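Local coordinates for flap endonuclease 1 (Methanocaldococcus jannaschii, PDB 1A76), which cuts the 5' flaps of branched DNA during replication and repair, working as a magnesium-dependent structure-specific endonuclease and 5'-3' exonuclease, at residues Ala31-Leu36 with Ser125-Lys130; Pro281-Ile286 with Lys303-Leu308. One frame throughout, in Å; residues are numbered along the deposited sequence.

Contact 1. Residues Ala31-Leu36 with Ser125-Lys130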
loop_
_atom_site.group_PDB
_atom_site.type_symbol
_atom_site.label_atom_id
_atom_site.label_comp_id
_atom_site.label_asym_id
_atom_site.label_seq_id
_atom_site.Cartn_x
_atom_site.Cartn_y
_atom_site.Cartn_z
ATOM N N ALA A 31 -1.254 1.291 -4.089
ATOM C CA ALA A 31 -1.256 1.279 -5.542
ATOM C C ALA A 31 -2.617 1.686 -6.104
ATOM O O ALA A 31 -2.705 2.497 -7.022
ATOM C CB ALA A 31 -0.864 -0.117 -6.050
ATOM N N LEU A 32 -3.672 1.106 -5.547
ATOM C CA LEU A 32 -5.032 1.402 -5.980
ATOM C C LEU A 32 -5.413 2.865 -5.835
ATOM O O LEU A 32 -6.023 3.435 -6.733
ATOM C CB LEU A 32 -6.023 0.539 -5.195
ATOM C CG LEU A 32 -6.443 -0.750 -5.925
ATOM C CD1 LEU A 32 -5.440 -1.130 -7.013
ATOM C CD2 LEU A 32 -6.577 -1.857 -4.927
ATOM N N TYR A 33 -5.084 3.449 -4.684
ATOM C CA TYR A 33 -5.377 4.850 -4.430
ATOM C C TYR A 33 -4.587 5.683 -5.440
ATOM O O TYR A 33 -5.103 6.648 -6.001
ATOM C CB TYR A 33 -4.983 5.217 -2.999
ATOM C CG TYR A 33 -5.957 4.737 -1.942
ATOM C CD1 TYR A 33 -7.268 5.214 -1.898
ATOM C CD2 TYR A 33 -5.551 3.837 -0.951
ATOM C CE1 TYR A 33 -8.151 4.803 -0.882
ATOM C CE2 TYR A 33 -6.416 3.424 0.058
ATOM C CZ TYR A 33 -7.712 3.908 0.092
ATOM O OH TYR A 33 -8.557 3.484 1.103
ATOM N N GLN A 34 -3.345 5.279 -5.693
ATOM C CA GLN A 34 -2.481 5.967 -6.651
ATOM C C GLN A 34 -3.080 5.979 -8.057
ATOM O O GLN A 34 -3.059 7.007 -8.726
ATOM C CB GLN A 34 -1.096 5.309 -6.684
ATOM C CG GLN A 34 -0.055 6.090 -7.462
ATOM C CD GLN A 34 0.071 7.527 -6.985
ATOM O OE1 GLN A 34 0.313 7.783 -5.801
ATOM N NE2 GLN A 34 -0.102 8.471 -7.904
ATOM N N PHE A 35 -3.607 4.838 -8.497
ATOM C CA PHE A 35 -4.226 4.718 -9.822
ATOM C C PHE A 35 -5.442 5.621 -9.913
ATOM O O PHE A 35 -5.673 6.259 -10.933
ATOM C CB PHE A 35 -4.685 3.271 -10.102
ATOM C CG PHE A 35 -3.554 2.272 -10.222
ATOM C CD1 PHE A 35 -2.266 2.678 -10.573
ATOM C CD2 PHE A 35 -3.780 0.922 -9.947
ATOM C CE1 PHE A 35 -1.224 1.747 -10.643
ATOM C CE2 PHE A 35 -2.750 -0.015 -10.009
ATOM C CZ PHE A 35 -1.469 0.395 -10.357
ATOM N N LEU A 36 -6.221 5.651 -8.834
ATOM C CA LEU A 36 -7.433 6.448 -8.776
ATOM C C LEU A 36 -7.145 7.933 -8.910
ATOM O O LEU A 36 -7.918 8.652 -9.545
ATOM C CB LEU A 36 -8.185 6.191 -7.463
ATOM C CG LEU A 36 -9.113 4.972 -7.431
ATOM C CD1 LEU A 36 -9.490 4.606 -6.004
ATOM C CD2 LEU A 36 -10.355 5.292 -8.246
ATOM N N SER A 125 -14.117 6.153 0.400
ATOM C CA SER A 125 -13.708 6.821 -0.850
ATOM C C SER A 125 -14.188 6.090 -2.110
ATOM O O SER A 125 -15.028 5.187 -2.038
ATOM C CB SER A 125 -12.184 6.942 -0.911
ATOM O OG SER A 125 -11.588 5.659 -0.956
ATOM N N TYR A 126 -13.659 6.496 -3.261
ATOM C CA TYR A 126 -14.018 5.849 -4.517
ATOM C C TYR A 126 -13.501 4.406 -4.477
ATOM O O TYR A 126 -13.986 3.535 -5.205
ATOM C CB TYR A 126 -13.376 6.578 -5.692
ATOM C CG TYR A 126 -14.177 7.731 -6.262
ATOM C CD1 TYR A 126 -15.564 7.783 -6.132
ATOM C CD2 TYR A 126 -13.543 8.757 -6.964
ATOM C CE1 TYR A 126 -16.301 8.828 -6.690
ATOM C CE2 TYR A 126 -14.273 9.806 -7.525
ATOM C CZ TYR A 126 -15.648 9.832 -7.384
ATOM O OH TYR A 126 -16.378 10.867 -7.939
ATOM N N LEU A 127 -12.488 4.167 -3.647
ATOM C CA LEU A 127 -11.917 2.825 -3.503
ATOM C C LEU A 127 -12.815 2.052 -2.554
ATOM O O LEU A 127 -12.600 2.054 -1.344
ATOM C CB LEU A 127 -10.499 2.889 -2.921
ATOM C CG LEU A 127 -9.403 1.993 -3.517
ATOM C CD1 LEU A 127 -8.366 1.691 -2.450
ATOM C CD2 LEU A 127 -9.988 0.703 -4.072
ATOM N N THR A 128 -13.824 1.397 -3.116
ATOM C CA THR A 128 -14.782 0.629 -2.332
ATOM C C THR A 128 -14.370 -0.827 -2.179
ATOM O O THR A 128 -13.571 -1.337 -2.948
ATOM C CB THR A 128 -16.167 0.617 -2.993
ATOM O OG1 THR A 128 -16.058 0.051 -4.305
ATOM C CG2 THR A 128 -16.734 2.011 -3.091
ATOM N N PRO A 129 -14.913 -1.513 -1.165
ATOM C CA PRO A 129 -14.575 -2.929 -0.961
ATOM C C PRO A 129 -14.857 -3.752 -2.219
ATOM O O PRO A 129 -14.086 -4.644 -2.567
ATOM C CB PRO A 129 -15.461 -3.340 0.211
ATOM C CG PRO A 129 -15.664 -2.050 0.973
ATOM C CD PRO A 129 -15.810 -1.006 -0.109
ATOM N N LYS A 130 -15.962 -3.444 -2.897
ATOM C CA LYS A 130 -16.332 -4.150 -4.120
ATOM C C LYS A 130 -15.297 -3.927 -5.223
ATOM O O LYS A 130 -14.975 -4.845 -5.976
ATOM C CB LYS A 130 -17.695 -3.680 -4.621
ATOM C CG LYS A 130 -17.998 -4.079 -6.067
ATOM C CD LYS A 130 -17.949 -5.602 -6.229
ATOM C CE LYS A 130 -18.461 -6.052 -7.593
ATOM N NZ LYS A 130 -19.046 -7.421 -7.540
#
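L127 lays its methyl CD1 over one face of the Y33 ring, 3.4 Å from the ring centroid and 11° off the normal, a CH-pi contact. It lies where the N-domain, a member of the PIN-domain family, meets the I-domain: helix 28-38 of the former touches the turn of the latter that leads into helix 129-142. All six ring carbons of Y33 touch that one methyl, and the two side chains cross at about a right angle, so the flat ring offers its broad surface to a branched aliphatic tip. In Y33 chi1 (-77°) puts CG beside the backbone N, anti to the carbonyl carbon; the ring end of the side chain comes nearer to residues 125-130 than its base does.

Leucine suits this place because its fork reaches several partners at once. L127 CG meets L36 CD1 at 3.6 Å, and L127 CD1 also lies 3.8 Å from L32 CB. L32, through CB, and L36, through CD1, one helical turn on, thus both touch the L127 side chain from the helix, and L32 continues inward to W77 and F79 of strand 74-79. Further out, L36 CD2 brushes Y126 CB at 4.2 Å.

The Y33 side chain lies about 7 Å from a bound manganese ion, too far to coordinate it. On the turn, L127 N donates to S125 OG at 3.2 Å, closing an ST turn that suits the short hydroxyl side chain of serine. That same S125 OG sits in the plane of the Y33 ring, at its edge, 3.5 Å from Y33 CE1.

Contact 2. Residues Pro281-Ile286 with Lys303-Leu308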
loop_
_atom_site.group_PDB
_atom_site.type_symbol
_atom_site.label_atom_id
_atom_site.label_comp_id
_atom_site.label_asym_id
_atom_site.label_seq_id
_atom_site.Cartn_x
_atom_site.Cartn_y
_atom_site.Cartn_z
ATOM N N PRO A 281 -2.624 -16.613 -17.882
ATOM C CA PRO A 281 -3.837 -15.781 -17.843
ATOM C C PRO A 281 -5.049 -16.340 -18.596
ATOM O O PRO A 281 -4.903 -16.954 -19.661
ATOM C CB PRO A 281 -3.383 -14.454 -18.443
ATOM C CG PRO A 281 -2.232 -14.813 -19.335
ATOM C CD PRO A 281 -1.587 -16.048 -18.769
ATOM N N ASP A 282 -6.236 -16.119 -18.031
ATOM C CA ASP A 282 -7.481 -16.557 -18.646
ATOM C C ASP A 282 -7.841 -15.414 -19.592
ATOM O O ASP A 282 -8.522 -14.460 -19.202
ATOM C CB ASP A 282 -8.567 -16.750 -17.569
ATOM C CG ASP A 282 -9.957 -16.983 -18.157
ATOM O OD1 ASP A 282 -10.102 -17.020 -19.404
ATOM O OD2 ASP A 282 -10.918 -17.124 -17.359
ATOM N N LYS A 283 -7.345 -15.511 -20.826
ATOM C CA LYS A 283 -7.559 -14.497 -21.847
ATOM C C LYS A 283 -9.019 -14.103 -22.043
ATOM O O LYS A 283 -9.330 -12.924 -22.138
ATOM C CB LYS A 283 -6.977 -14.957 -23.185
ATOM C CG LYS A 283 -5.453 -15.139 -23.188
ATOM C CD LYS A 283 -4.933 -15.406 -24.598
ATOM C CE LYS A 283 -3.424 -15.173 -24.686
ATOM N NZ LYS A 283 -2.853 -15.628 -25.994
ATOM N N GLU A 284 -9.900 -15.095 -22.102
ATOM C CA GLU A 284 -11.328 -14.871 -22.316
ATOM C C GLU A 284 -11.990 -14.120 -21.168
ATOM O O GLU A 284 -12.780 -13.195 -21.386
ATOM C CB GLU A 284 -12.041 -16.219 -22.514
ATOM C CG GLU A 284 -11.706 -16.939 -23.822
ATOM C CD GLU A 284 -10.300 -17.502 -23.823
ATOM O OE1 GLU A 284 -9.898 -18.071 -22.785
ATOM O OE2 GLU A 284 -9.598 -17.370 -24.849
ATOM N N GLY A 285 -11.680 -14.541 -19.945
ATOM C CA GLY A 285 -12.247 -13.905 -18.771
ATOM C C GLY A 285 -11.798 -12.466 -18.635
ATOM O O GLY A 285 -12.569 -11.615 -18.197
ATOM N N ILE A 286 -10.548 -12.190 -18.997
ATOM C CA ILE A 286 -10.032 -10.830 -18.917
ATOM C C ILE A 286 -10.763 -9.938 -19.915
ATOM O O ILE A 286 -11.160 -8.811 -19.584
ATOM C CB ILE A 286 -8.494 -10.792 -19.184
ATOM C CG1 ILE A 286 -7.757 -11.419 -17.987
ATOM C CG2 ILE A 286 -8.042 -9.366 -19.405
ATOM C CD1 ILE A 286 -6.317 -11.783 -18.247
ATOM N N LYS A 303 -4.191 -7.399 -27.354
ATOM C CA LYS A 303 -2.755 -7.344 -27.533
ATOM C C LYS A 303 -2.017 -7.585 -26.220
ATOM O O LYS A 303 -1.012 -8.297 -26.179
ATOM C CB LYS A 303 -2.359 -5.984 -28.110
ATOM C CG LYS A 303 -0.884 -5.853 -28.419
ATOM C CD LYS A 303 -0.536 -4.422 -28.776
ATOM C CE LYS A 303 0.112 -4.349 -30.141
ATOM N NZ LYS A 303 1.402 -5.102 -30.159
ATOM N N HIS A 304 -2.518 -7.001 -25.141
ATOM C CA HIS A 304 -1.853 -7.168 -23.866
ATOM C C HIS A 304 -2.032 -8.516 -23.199
ATOM O O HIS A 304 -1.091 -9.012 -22.584
ATOM C CB HIS A 304 -2.250 -6.038 -22.922
ATOM C CG HIS A 304 -1.611 -4.737 -23.280
ATOM N ND1 HIS A 304 -0.407 -4.328 -22.747
ATOM C CD2 HIS A 304 -1.969 -3.787 -24.173
ATOM C CE1 HIS A 304 -0.054 -3.181 -23.298
ATOM N NE2 HIS A 304 -0.985 -2.832 -24.165
ATOM N N VAL A 305 -3.214 -9.123 -23.318
ATOM C CA VAL A 305 -3.418 -10.438 -22.699
ATOM C C VAL A 305 -2.566 -11.465 -23.443
ATOM O O VAL A 305 -2.122 -12.455 -22.860
ATOM C CB VAL A 305 -4.924 -10.882 -22.706
ATOM C CG1 VAL A 305 -5.774 -9.851 -21.962
ATOM C CG2 VAL A 305 -5.434 -11.054 -24.134
ATOM N N ASP A 306 -2.337 -11.229 -24.732
ATOM C CA ASP A 306 -1.505 -12.135 -25.529
ATOM C C ASP A 306 -0.050 -11.979 -25.073
ATOM O O ASP A 306 0.692 -12.953 -24.951
ATOM C CB ASP A 306 -1.637 -11.808 -27.022
ATOM C CG ASP A 306 -2.939 -12.338 -27.625
ATOM O OD1 ASP A 306 -3.593 -13.191 -26.987
ATOM O OD2 ASP A 306 -3.312 -11.900 -28.734
ATOM N N LYS A 307 0.351 -10.744 -24.798
ATOM C CA LYS A 307 1.708 -10.482 -24.335
ATOM C C LYS A 307 1.867 -11.019 -22.909
ATOM O O LYS A 307 2.910 -11.575 -22.566
ATOM C CB LYS A 307 2.001 -8.978 -24.349
ATOM C CG LYS A 307 1.746 -8.300 -25.686
ATOM C CD LYS A 307 2.686 -7.121 -25.888
ATOM C CE LYS A 307 1.912 -5.862 -26.226
ATOM N NZ LYS A 307 0.780 -5.677 -25.271
ATOM N N LEU A 308 0.838 -10.853 -22.077
ATOM C CA LEU A 308 0.906 -11.338 -20.693
ATOM C C LEU A 308 1.063 -12.848 -20.675
ATOM O O LEU A 308 1.866 -13.391 -19.928
ATOM C CB LEU A 308 -0.343 -10.940 -19.886
ATOM C CG LEU A 308 -0.492 -11.636 -18.513
ATOM C CD1 LEU A 308 0.663 -11.252 -17.580
ATOM C CD2 LEU A 308 -1.832 -11.260 -17.884
HETATM O O HOH W 1 -0.195 -15.244 -26.164
#
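K283 sets its CG anti to the carbonyl carbon (chi1 -64°), and its chain, extended beyond CG, carries NZ across to D306, whose carboxylate is turned by a chi2 of -15°. The two belong to a helical hairpin: the consecutive helices 283-292 and 298-315 pack antiparallel, P281 lying against L308, K283 against V305 and I286 against V301. K283 NZ donates to D306 OD1 at 2.7 Å, a salt bridge that comes in from above the carboxylate plane, 38° out of it. The side chains cross at about a right angle. A lysine suits the place because its long chain passes V305, bringing K283 CE to 3.5 Å from V305 O before the charge arrives. OD1 is shared with K302, so two cations would probably help keep D306 ionised. An alanine in place of K283 would probably leave D306 with K302 but without its cross-helix mate.

Behind the charges the interface is apolar. I286 CG2 presses on V305 CG1 at 3.5 Å, tight for two methyls, and P281 CB lies 3.6 Å from L308 CD2. Beta-branched V305 and I286 present compact methyls where the helices are close, and L308 continues to L69 and M142 of other helices. D282 is the N-cap of helix 283-292, its short carboxylate accepting from G285 N. A water completes the polar rim, accepting from K283 NZ and donating to D306 O at 2.7 Å.

Contact 1 closes before contact 2 opens along the chain, and their centres lie 23 Å apart, with nearest atoms about 13 Å from each other. Contact 1 ties the N-domain to the I-domain near the metal site, its centre 11 Å from the centre of the chain; contact 2 joins two C-terminal helices 26 Å out, away from the annotated sites. Helix 129-142 begins in contact 1 and, with helix 56-70, takes side chains from both contacts: V61 and C135 are met from contact 1, L69 and M142 from contact 2. The late helices are thereby packed onto the nuclease core through two helices that both contacts share.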